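Local atomic coordinates of UPF0135 protein SA1388 (PDB entry 3LNL), a protein that is of unknown function but belongs to the NIF3 family, assembles into a toroidal hexamer capped by PII-like domains and binds a pair of zinc ions. Residues M11-H16 / N346-E351; S21-W26 / H102-V107; Y135-T140 / K201-I206; P149-L154 / Y167-S172. The protein carries 2 engineered substitutions. All blocks are in the same frame, centred on the assembly; numbering follows the deposited sequence.

Overall arrangement
Contacts 1 and 2 lie in the NIF3 part of the chain, their centres 18 Å apart, whereas contacts 3 and 4 belong to the PII-like domain that bulges out of it. Contact 2 supplies Asp106 to the dinuclear zinc centre; contact 1 packs the helix preceding the 21-26 loop against the helix 336-350, with Trp347 about 12 Å from His68 between side chains. Contact 3, about 29 Å from contact 2 between centres, pairs two central strands of the PII-like sheet. Contact 4, with its centre 10 Å from that of contact 3, lays a helix against the same sheet: Phe170 and Ser172 hydrogen-bond to Glu203 and Lys201, joining the two contacts directly.

Contact 1. Residues M11-H16 / N346-E351; sequences MTLLDH and NWFNIE
Helix-helix packing between the two ends of the NIF3 fold brings helix 7-17 against the last turn of helix 336-350, joining elements more than 300 residues apart. The short axes stay 11.3 Å apart at an angle of 114°, so the helices cross rather than run together, and side chains alone span the gap. Leu13 is the main bridge. Its CG stands anti to the backbone N (chi1 -177°), which sends the two methyls across to the other helix. CD2 arrives at the edge of the Phe348 ring, in its plane, 3.6 Å from CD2 of Phe348, and also lies near CB of Trp347. The other branch, CD1, meets the aliphatic CG of Glu351 tip to tip; the glutamate chain bends at chi2 (-76°), so it is a methylene that faces the leucine. Trp347 also stacks on His17, and Phe348 touches Met5 and Ile353, while Leu14 reaches back to Ile99 of strand 97-100. No hydrogen bond crosses between the two segments. Leu14 begins by pointing away from helix 336-350, yet its CD2 swings round to the indole edge and stops 4.0 Å from CZ3 of Trp347, the two side chains crossing at about a right angle.

Contact 2. Residues S21-W26 / H102-V107; sequences STAESW and HTNLDV. With ZN (zinc ion), chain G.
One direct hydrogen bond links the 21-26 loop to the short helix 103-106: Glu24 N donates to Thr103 OG1 at 2.8 Å, nearly straight at 163°. Thr103 holds OG1 between its backbone N and carbonyl carbon (chi1 60°), and the same oxygen is also hydrogen-bonded to Asp27 OD2. A water adds a second bridge, donating to Thr22 OG1 and to Asn104 O, while Thr22 OG1 has a further partner in Pro19 O. Van der Waals packing fills in around these bonds. Ala23 brings loop and helix closest, its CA 4.1 Å from CA of Asn104, with CA and CB resting on Thr103 OG1. The methyl CG2 of Thr103 touches Trp26 CH2 at 3.6 Å, and Val107 CG2 rests against Thr22 O and OG1. Metal bonding involves Asp106, which does not touch the loop: OD1 at 2.2 Å and OD2 at 2.3 Å both grip zinc, with waters 2 and 3. His102, at the N-cap position, hydrogen-bonds through ND1 to Asp27 OD1 and through NE2 to water 2, as a second-shell residue. With His68 and Glu333 completing the coordination, the helix contributes Asp106 to one zinc of the dinuclear centre found in the NIF3 family.

Contact 3. Residues Y135-T140 / K201-I206; sequences YYKVQT and KIEFMI
Val138 and Phe204 form the apolar centre, side by side on the face they share with Tyr136, Thr140, Ile202 and Ile206. The Phe204 ring, its CG set between backbone N and carbonyl carbon (chi1 59°), lies flat against the valine in a CH-pi contact: Val138 CB is 3.8 Å from the ring centroid, over the face. Val138 CG2 meets Ile206 CG1 at 3.7 Å, crossing it at about a right angle; that CG1 also touches Tyr136 CB. The antiparallel backbones are pinned at three hydrogen-bonded pairs, Tyr136-Ile206, Val138-Phe204 and Thr140-Ile202, each by two bonds, with Val138 N to Phe204 O, at 2.8 Å, the shortest of the six. On the opposite face the polar edge centres on Lys201 NZ, which donates to Gln139 OE1 at 2.8 Å from well above the amide plane and forms a salt bridge with Glu203 OE1, also 2.8 Å. Lys137 NZ, its position less certain, is modelled in a salt bridge with Asp230 of a second subunit, so this face lies at a subunit interface. Within the PII-like sheet, strand 135-140 is flanked on its other side by strand 229-238, strand 201-206 by strand 170-176, and helices 147-156 and 211-221 pack on the apolar face.

Contact 4. Residues P149-L154 / Y167-S172; sequences PFKDKL and YCFFES
Lys151 NZ is gripped by two partners: Glu171 OE2, 3.1 Å from NZ in a salt bridge whose hydrogen bond is weak, and Gln177 OE1 of a neighbouring subunit, to which it is also hydrogen-bonded. A strand of that same subunit pairs antiparallel with Phe170 and Glu171 and carries the sheet across the interface. On its way to the carboxylate Lys151 meets Tyr167 and Phe169 in turn. In the PII-like domain, where helix 147-156 packs on the sheet, the aliphatic part of Lys151 slides over Phe169 in the opposite direction to the phenylalanine side chain. Lys151 CG lies 3.8 Å from the ring centroid, over the face, as a CH-pi contact, and CD continues toward CD2 of the same ring. The chain bends over the ring, at chi3 (-57°), and so carries NZ to Glu171. Leu154 CB approaches the edge of that ring at CZ, near its plane. A second polar link is donated by Tyr167 OH to Asp152 OD1 over 2.7 Å. The hydroxyl meets the oxygen from above the carboxylate plane, 56° out of it, while ring and carboxylate planes stand 43° apart. Asp152 itself starts out pointing away from the 167-172 segment, but brings OD1 round to the phenol edge. The same hydroxyl sits 3.1 Å from Lys151 CB, so the tyrosine tip is wedged against the helix beside the lysine, the two side chains crossing at about a right angle.

Contact 1. Residues M11-H16 / N346-E351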
# COMPACT_ATOMS: atom_id res chain seq x y z
N MET B 11 1.54 37.72 1.21
CA MET B 11 1.22 36.38 0.73
C MET B 11 0.45 36.40 -0.58
O MET B 11 0.71 35.58 -1.50
CB MET B 11 0.43 35.62 1.79
CG MET B 11 1.33 35.21 2.98
SD MET B 11 2.61 34.02 2.51
CE MET B 11 1.71 32.69 1.84
N THR B 12 -0.53 37.30 -0.69
CA THR B 12 -1.30 37.44 -1.94
C THR B 12 -0.39 37.82 -3.11
O THR B 12 -0.52 37.29 -4.21
CB THR B 12 -2.42 38.51 -1.78
OG1 THR B 12 -3.26 38.15 -0.68
CG2 THR B 12 -3.23 38.62 -3.05
N LEU B 13 0.55 38.72 -2.88
CA LEU B 13 1.47 39.13 -3.94
C LEU B 13 2.38 37.99 -4.35
O LEU B 13 2.54 37.71 -5.53
CB LEU B 13 2.28 40.35 -3.48
CG LEU B 13 3.26 40.99 -4.48
CD1 LEU B 13 2.49 41.36 -5.76
CD2 LEU B 13 3.88 42.23 -3.83
N LEU B 14 2.94 37.29 -3.35
CA LEU B 14 3.83 36.15 -3.60
C LEU B 14 3.12 35.07 -4.40
O LEU B 14 3.66 34.53 -5.38
CB LEU B 14 4.32 35.55 -2.30
CG LEU B 14 5.23 36.48 -1.50
CD1 LEU B 14 5.76 35.82 -0.20
CD2 LEU B 14 6.40 37.01 -2.37
N ASP B 15 1.90 34.79 -3.97
CA ASP B 15 1.10 33.79 -4.61
C ASP B 15 0.69 34.15 -6.06
O ASP B 15 0.58 33.27 -6.94
CB ASP B 15 -0.15 33.53 -3.76
CG ASP B 15 -0.96 32.42 -4.32
OD1 ASP B 15 -0.47 31.31 -4.50
OD2 ASP B 15 -2.12 32.66 -4.59
N HIS B 16 0.49 35.44 -6.31
CA HIS B 16 0.19 35.90 -7.65
C HIS B 16 1.34 35.54 -8.61
O HIS B 16 1.11 34.99 -9.67
CB HIS B 16 -0.09 37.41 -7.64
CG HIS B 16 -0.36 37.97 -9.00
ND1 HIS B 16 -1.56 37.79 -9.65
CD2 HIS B 16 0.43 38.66 -9.85
CE1 HIS B 16 -1.49 38.36 -10.84
NE2 HIS B 16 -0.29 38.88 -10.99
N ASN B 346 11.09 44.21 -7.67
CA ASN B 346 10.34 44.54 -8.88
C ASN B 346 8.83 44.47 -8.65
O ASN B 346 8.09 45.38 -9.05
CB ASN B 346 10.70 43.58 -10.03
CG ASN B 346 9.98 43.96 -11.31
OD1 ASN B 346 9.93 45.15 -11.67
ND2 ASN B 346 9.36 42.97 -11.98
N TRP B 347 8.37 43.38 -8.02
CA TRP B 347 6.94 43.26 -7.72
C TRP B 347 6.46 44.40 -6.81
O TRP B 347 5.34 44.96 -7.00
CB TRP B 347 6.61 41.91 -7.07
CG TRP B 347 7.01 40.76 -7.88
CD1 TRP B 347 7.11 40.70 -9.25
CD2 TRP B 347 7.36 39.45 -7.39
NE1 TRP B 347 7.56 39.45 -9.62
CE2 TRP B 347 7.69 38.66 -8.51
CE3 TRP B 347 7.44 38.88 -6.12
CZ2 TRP B 347 8.09 37.33 -8.40
CZ3 TRP B 347 7.86 37.58 -6.00
CH2 TRP B 347 8.17 36.80 -7.15
N PHE B 348 7.30 44.77 -5.84
CA PHE B 348 6.97 45.87 -4.95
C PHE B 348 6.94 47.22 -5.70
O PHE B 348 6.13 48.06 -5.38
CB PHE B 348 7.97 45.99 -3.80
CG PHE B 348 7.77 45.01 -2.64
CD1 PHE B 348 8.72 45.00 -1.59
CD2 PHE B 348 6.69 44.13 -2.57
CE1 PHE B 348 8.57 44.12 -0.51
CE2 PHE B 348 6.54 43.24 -1.49
CZ PHE B 348 7.49 43.23 -0.47
N ASN B 349 7.86 47.42 -6.65
CA ASN B 349 7.89 48.63 -7.45
C ASN B 349 6.55 48.77 -8.18
O ASN B 349 5.87 49.76 -8.04
CB ASN B 349 9.03 48.63 -8.45
CG ASN B 349 9.01 49.88 -9.33
OD1 ASN B 349 9.19 50.97 -8.81
ND2 ASN B 349 8.78 49.73 -10.63
N ILE B 350 6.16 47.74 -8.90
CA ILE B 350 4.87 47.71 -9.56
C ILE B 350 3.74 48.11 -8.62
O ILE B 350 2.89 48.86 -9.00
CB ILE B 350 4.53 46.33 -10.16
CG1 ILE B 350 5.59 45.90 -11.14
CG2 ILE B 350 3.14 46.36 -10.83
CD1 ILE B 350 5.74 46.72 -12.36
N GLU B 351 3.73 47.64 -7.40
CA GLU B 351 2.59 47.91 -6.53
C GLU B 351 2.77 49.19 -5.75
O GLU B 351 1.96 49.49 -4.89
CB GLU B 351 2.44 46.77 -5.51
CG GLU B 351 2.30 45.40 -6.11
CD GLU B 351 0.94 45.15 -6.69
OE1 GLU B 351 -0.03 45.21 -5.92
OE2 GLU B 351 0.86 44.89 -7.91

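Contact 2. Residues S21-W26 / H102-V107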
# COMPACT_ATOMS: atom_id res chain seq x y z
N SER B 21 0.16 26.89 -5.19
CA SER B 21 -0.46 25.69 -5.71
C SER B 21 0.45 24.90 -6.68
O SER B 21 0.20 23.73 -6.94
CB SER B 21 -1.79 26.07 -6.42
OG SER B 21 -1.56 26.72 -7.69
N THR B 22 1.50 25.53 -7.20
CA THR B 22 2.40 24.83 -8.09
C THR B 22 3.44 24.04 -7.32
O THR B 22 4.25 23.33 -7.95
CB THR B 22 3.03 25.75 -9.14
OG1 THR B 22 3.84 26.75 -8.51
CG2 THR B 22 1.88 26.41 -10.03
N ALA B 23 3.47 24.19 -5.98
CA ALA B 23 4.35 23.36 -5.16
C ALA B 23 3.89 21.91 -5.20
O ALA B 23 2.72 21.65 -5.44
CB ALA B 23 4.41 23.88 -3.70
N GLU B 24 4.80 20.96 -4.99
CA GLU B 24 4.45 19.53 -4.97
C GLU B 24 3.56 19.28 -3.78
O GLU B 24 3.61 20.01 -2.80
CB GLU B 24 5.70 18.64 -4.86
CG GLU B 24 6.74 18.89 -5.92
CD GLU B 24 6.35 18.33 -7.25
OE1 GLU B 24 6.89 18.81 -8.27
OE2 GLU B 24 5.56 17.36 -7.26
N SER B 25 2.72 18.25 -3.84
CA SER B 25 1.73 17.99 -2.80
C SER B 25 2.34 17.51 -1.49
O SER B 25 1.76 17.71 -0.44
CB SER B 25 0.72 16.94 -3.28
OG SER B 25 1.40 15.73 -3.51
N TRP B 26 3.55 16.93 -1.52
CA TRP B 26 4.27 16.59 -0.29
C TRP B 26 4.96 17.81 0.39
O TRP B 26 5.46 17.66 1.48
CB TRP B 26 5.35 15.50 -0.53
CG TRP B 26 6.26 15.81 -1.68
CD1 TRP B 26 6.16 15.31 -2.95
CD2 TRP B 26 7.39 16.70 -1.68
NE1 TRP B 26 7.15 15.87 -3.75
CE2 TRP B 26 7.93 16.70 -2.99
CE3 TRP B 26 8.00 17.48 -0.71
CZ2 TRP B 26 9.01 17.47 -3.35
CZ3 TRP B 26 9.10 18.25 -1.07
CH2 TRP B 26 9.60 18.23 -2.39
N HIS B 102 9.10 27.15 -1.64
CA HIS B 102 9.94 26.01 -1.90
C HIS B 102 9.75 25.48 -3.31
O HIS B 102 10.15 26.17 -4.25
CB HIS B 102 9.79 24.93 -0.84
CG HIS B 102 10.84 23.89 -0.92
ND1 HIS B 102 10.60 22.56 -0.62
CD2 HIS B 102 12.14 23.97 -1.32
CE1 HIS B 102 11.73 21.87 -0.81
NE2 HIS B 102 12.67 22.69 -1.25
N THR B 103 9.09 24.33 -3.50
CA THR B 103 9.04 23.78 -4.85
C THR B 103 8.23 24.67 -5.81
O THR B 103 8.50 24.62 -6.99
CB THR B 103 8.59 22.31 -4.91
OG1 THR B 103 7.29 22.16 -4.35
CG2 THR B 103 9.62 21.38 -4.18
N ASN B 104 7.28 25.51 -5.35
CA ASN B 104 6.73 26.56 -6.23
C ASN B 104 7.79 27.45 -6.89
O ASN B 104 7.67 27.82 -8.06
CB ASN B 104 5.57 27.39 -5.60
CG ASN B 104 5.92 28.00 -4.27
OD1 ASN B 104 6.64 27.39 -3.44
ND2 ASN B 104 5.45 29.25 -4.05
N LEU B 105 8.86 27.75 -6.18
CA LEU B 105 9.94 28.53 -6.78
C LEU B 105 10.86 27.67 -7.66
O LEU B 105 11.42 28.19 -8.61
CB LEU B 105 10.74 29.25 -5.69
CG LEU B 105 11.66 30.36 -6.15
CD1 LEU B 105 10.87 31.60 -6.62
CD2 LEU B 105 12.61 30.67 -4.94
N ASP B 106 11.00 26.36 -7.35
CA ASP B 106 11.77 25.43 -8.20
C ASP B 106 11.16 25.28 -9.59
O ASP B 106 11.88 25.03 -10.55
CB ASP B 106 11.93 24.03 -7.56
CG ASP B 106 12.93 24.04 -6.41
OD1 ASP B 106 14.04 24.60 -6.65
OD2 ASP B 106 12.61 23.50 -5.30
N VAL B 107 9.83 25.44 -9.69
CA VAL B 107 9.13 25.20 -10.94
C VAL B 107 8.66 26.46 -11.65
O VAL B 107 8.08 26.41 -12.74
CB VAL B 107 7.93 24.26 -10.75
CG1 VAL B 107 8.37 22.91 -10.07
CG2 VAL B 107 6.75 25.00 -10.02
ZN ZN G . 14.84 23.82 -4.76
O HOH W 1 5.59 28.83 -9.44
O HOH W 2 14.75 22.72 -2.98
O HOH W 3 15.41 21.80 -5.39

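Contact 3. Residues Y135-T140 / K201-I206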
# COMPACT_ATOMS: atom_id res chain seq x y z
N TYR B 135 -8.45 22.22 -17.37
CA TYR B 135 -9.48 23.22 -17.69
C TYR B 135 -10.73 22.47 -18.15
O TYR B 135 -10.70 21.26 -18.33
CB TYR B 135 -9.02 24.12 -18.84
CG TYR B 135 -7.77 24.89 -18.56
CD1 TYR B 135 -7.81 26.24 -18.20
CD2 TYR B 135 -6.53 24.28 -18.66
CE1 TYR B 135 -6.63 26.96 -17.94
CE2 TYR B 135 -5.35 24.98 -18.41
CZ TYR B 135 -5.40 26.31 -18.04
OH TYR B 135 -4.20 26.96 -17.79
N TYR B 136 -11.82 23.21 -18.38
CA TYR B 136 -13.00 22.64 -19.03
C TYR B 136 -13.46 23.50 -20.18
O TYR B 136 -13.50 24.73 -20.07
CB TYR B 136 -14.17 22.50 -18.06
CG TYR B 136 -13.94 21.46 -17.02
CD1 TYR B 136 -13.51 21.81 -15.75
CD2 TYR B 136 -14.14 20.11 -17.30
CE1 TYR B 136 -13.29 20.85 -14.79
CE2 TYR B 136 -13.92 19.14 -16.35
CZ TYR B 136 -13.50 19.52 -15.09
OH TYR B 136 -13.28 18.55 -14.12
N LYS B 137 -13.82 22.85 -21.28
CA LYS B 137 -14.57 23.54 -22.32
C LYS B 137 -16.05 23.34 -22.00
O LYS B 137 -16.55 22.22 -22.00
CB LYS B 137 -14.22 23.02 -23.70
CG LYS B 137 -14.53 24.00 -24.82
CD LYS B 137 -14.09 23.39 -26.17
CE LYS B 137 -13.20 24.34 -26.96
NZ LYS B 137 -12.48 23.56 -28.04
N VAL B 138 -16.70 24.45 -21.65
CA VAL B 138 -18.12 24.49 -21.37
C VAL B 138 -18.85 24.62 -22.69
O VAL B 138 -18.51 25.48 -23.50
CB VAL B 138 -18.48 25.69 -20.48
CG1 VAL B 138 -19.98 25.66 -20.07
CG2 VAL B 138 -17.59 25.69 -19.24
N GLN B 139 -19.84 23.76 -22.90
CA GLN B 139 -20.69 23.79 -24.09
C GLN B 139 -22.15 23.87 -23.66
O GLN B 139 -22.64 22.99 -22.96
CB GLN B 139 -20.47 22.52 -24.95
CG GLN B 139 -19.07 22.49 -25.59
CD GLN B 139 -18.81 21.27 -26.48
OE1 GLN B 139 -18.03 21.35 -27.43
NE2 GLN B 139 -19.43 20.13 -26.15
N THR B 140 -22.82 24.93 -24.07
CA THR B 140 -24.27 25.02 -23.93
C THR B 140 -24.94 25.21 -25.30
O THR B 140 -24.32 25.66 -26.27
CB THR B 140 -24.72 26.16 -22.96
OG1 THR B 140 -23.82 26.27 -21.85
CG2 THR B 140 -26.10 25.87 -22.43
N LYS B 201 -24.85 26.49 -30.46
CA LYS B 201 -23.93 25.87 -29.52
C LYS B 201 -22.83 26.89 -29.20
O LYS B 201 -21.97 27.20 -30.04
CB LYS B 201 -23.33 24.60 -30.14
CG LYS B 201 -22.33 23.86 -29.25
CD LYS B 201 -21.61 22.74 -30.02
CE LYS B 201 -20.51 22.15 -29.16
NZ LYS B 201 -19.32 21.69 -29.93
N ILE B 202 -22.88 27.42 -27.99
CA ILE B 202 -21.89 28.38 -27.53
C ILE B 202 -20.84 27.63 -26.67
O ILE B 202 -21.19 26.76 -25.89
CB ILE B 202 -22.52 29.50 -26.68
CG1 ILE B 202 -23.86 29.95 -27.28
CG2 ILE B 202 -21.57 30.70 -26.59
CD1 ILE B 202 -24.50 31.18 -26.59
N GLU B 203 -19.57 27.97 -26.86
CA GLU B 203 -18.46 27.36 -26.12
C GLU B 203 -17.57 28.42 -25.44
O GLU B 203 -17.42 29.54 -25.92
CB GLU B 203 -17.58 26.51 -27.05
CG GLU B 203 -18.34 25.62 -28.05
CD GLU B 203 -17.41 24.85 -28.99
OE1 GLU B 203 -17.91 24.06 -29.83
OE2 GLU B 203 -16.17 25.02 -28.91
N PHE B 204 -17.00 28.04 -24.31
CA PHE B 204 -16.00 28.87 -23.65
C PHE B 204 -15.20 28.03 -22.65
O PHE B 204 -15.54 26.86 -22.36
CB PHE B 204 -16.66 30.08 -22.97
CG PHE B 204 -17.69 29.72 -21.95
CD1 PHE B 204 -17.37 29.71 -20.59
CD2 PHE B 204 -18.99 29.42 -22.33
CE1 PHE B 204 -18.33 29.39 -19.63
CE2 PHE B 204 -19.95 29.11 -21.38
CZ PHE B 204 -19.61 29.09 -20.02
N MET B 205 -14.14 28.64 -22.14
CA MET B 205 -13.18 27.97 -21.26
C MET B 205 -13.41 28.37 -19.83
O MET B 205 -13.76 29.50 -19.55
CB MET B 205 -11.76 28.32 -21.69
CG MET B 205 -11.42 27.81 -23.08
SD MET B 205 -11.56 25.99 -23.16
CE MET B 205 -10.17 25.51 -22.09
N ILE B 206 -13.23 27.43 -18.92
CA ILE B 206 -13.12 27.75 -17.50
C ILE B 206 -11.94 26.98 -16.90
O ILE B 206 -11.56 25.91 -17.39
CB ILE B 206 -14.42 27.41 -16.73
CG1 ILE B 206 -14.78 25.92 -16.90
CG2 ILE B 206 -15.58 28.33 -17.16
CD1 ILE B 206 -15.59 25.31 -15.76

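Contact 4. Residues P149-L154 / Y167-S172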
# COMPACT_ATOMS: atom_id res chain seq x y z
N PRO B 149 -28.31 37.98 -24.32
CA PRO B 149 -28.47 38.17 -22.87
C PRO B 149 -27.98 36.98 -22.04
O PRO B 149 -27.59 37.14 -20.88
CB PRO B 149 -29.98 38.41 -22.68
CG PRO B 149 -30.62 38.23 -24.00
CD PRO B 149 -29.60 37.82 -25.02
N PHE B 150 -27.99 35.79 -22.64
CA PHE B 150 -27.33 34.67 -21.99
C PHE B 150 -25.84 35.02 -21.87
O PHE B 150 -25.29 34.98 -20.77
CB PHE B 150 -27.55 33.37 -22.77
CG PHE B 150 -26.92 32.15 -22.14
CD1 PHE B 150 -27.31 31.73 -20.86
CD2 PHE B 150 -25.92 31.43 -22.80
CE1 PHE B 150 -26.73 30.61 -20.26
CE2 PHE B 150 -25.34 30.30 -22.22
CZ PHE B 150 -25.74 29.89 -20.94
N LYS B 151 -25.21 35.39 -22.98
CA LYS B 151 -23.78 35.72 -22.98
C LYS B 151 -23.40 36.86 -22.03
O LYS B 151 -22.44 36.73 -21.27
CB LYS B 151 -23.31 36.05 -24.39
CG LYS B 151 -23.11 34.82 -25.27
CD LYS B 151 -22.49 35.16 -26.63
CE LYS B 151 -23.30 36.17 -27.40
NZ LYS B 151 -23.00 36.09 -28.85
N ASP B 152 -24.16 37.95 -22.09
CA ASP B 152 -23.95 39.14 -21.24
C ASP B 152 -24.04 38.83 -19.75
O ASP B 152 -23.27 39.37 -18.95
CB ASP B 152 -24.99 40.23 -21.55
CG ASP B 152 -24.84 40.82 -22.95
OD1 ASP B 152 -23.72 40.86 -23.51
OD2 ASP B 152 -25.87 41.26 -23.50
N LYS B 153 -25.01 38.00 -19.37
CA LYS B 153 -25.20 37.62 -17.97
C LYS B 153 -24.08 36.72 -17.46
O LYS B 153 -23.58 36.90 -16.35
CB LYS B 153 -26.56 36.94 -17.77
CG LYS B 153 -27.68 37.90 -17.46
CD LYS B 153 -27.53 38.49 -16.06
CE LYS B 153 -28.82 39.14 -15.55
NZ LYS B 153 -29.09 40.46 -16.18
N LEU B 154 -23.67 35.76 -18.28
CA LEU B 154 -22.53 34.92 -17.93
C LEU B 154 -21.28 35.79 -17.81
O LEU B 154 -20.45 35.57 -16.91
CB LEU B 154 -22.33 33.78 -18.94
CG LEU B 154 -23.43 32.71 -18.98
CD1 LEU B 154 -23.12 31.71 -20.07
CD2 LEU B 154 -23.57 31.99 -17.64
N TYR B 167 -15.55 38.30 -22.50
CA TYR B 167 -16.60 37.91 -23.46
C TYR B 167 -16.09 36.96 -24.56
O TYR B 167 -16.43 37.12 -25.74
CB TYR B 167 -17.21 39.18 -24.07
CG TYR B 167 -18.69 39.10 -24.35
CD1 TYR B 167 -19.62 39.46 -23.38
CD2 TYR B 167 -19.17 38.72 -25.60
CE1 TYR B 167 -20.98 39.41 -23.63
CE2 TYR B 167 -20.54 38.67 -25.86
CZ TYR B 167 -21.43 39.01 -24.87
OH TYR B 167 -22.78 38.96 -25.14
N CYS B 168 -15.27 35.99 -24.16
CA CYS B 168 -14.64 35.07 -25.10
C CYS B 168 -15.49 33.83 -25.29
O CYS B 168 -15.46 32.92 -24.47
CB CYS B 168 -13.26 34.65 -24.60
SG CYS B 168 -12.28 36.10 -24.20
N PHE B 169 -16.26 33.84 -26.37
CA PHE B 169 -17.14 32.74 -26.71
C PHE B 169 -16.82 32.31 -28.12
O PHE B 169 -16.32 33.12 -28.92
CB PHE B 169 -18.61 33.18 -26.68
CG PHE B 169 -19.16 33.45 -25.30
CD1 PHE B 169 -19.46 32.41 -24.43
CD2 PHE B 169 -19.43 34.76 -24.89
CE1 PHE B 169 -20.00 32.65 -23.17
CE2 PHE B 169 -19.97 35.02 -23.63
CZ PHE B 169 -20.25 33.96 -22.77
N PHE B 170 -17.10 31.05 -28.42
CA PHE B 170 -17.16 30.57 -29.80
C PHE B 170 -18.57 30.04 -30.12
O PHE B 170 -19.14 29.25 -29.36
CB PHE B 170 -16.10 29.50 -30.06
CG PHE B 170 -16.10 29.00 -31.46
CD1 PHE B 170 -15.45 29.70 -32.45
CD2 PHE B 170 -16.78 27.82 -31.79
CE1 PHE B 170 -15.45 29.23 -33.76
CE2 PHE B 170 -16.79 27.35 -33.10
CZ PHE B 170 -16.12 28.05 -34.09
N GLU B 171 -19.10 30.47 -31.26
CA GLU B 171 -20.49 30.20 -31.65
C GLU B 171 -20.64 29.29 -32.88
O GLU B 171 -20.05 29.52 -33.94
CB GLU B 171 -21.25 31.51 -31.88
CG GLU B 171 -21.74 32.14 -30.60
CD GLU B 171 -22.45 33.46 -30.85
OE1 GLU B 171 -21.78 34.39 -31.34
OE2 GLU B 171 -23.65 33.56 -30.55
N SER B 172 -21.48 28.28 -32.69
CA SER B 172 -21.66 27.19 -33.64
C SER B 172 -23.16 27.16 -33.92
O SER B 172 -23.95 27.30 -32.99
CB SER B 172 -21.15 25.86 -33.01
OG SER B 172 -20.26 26.07 -31.88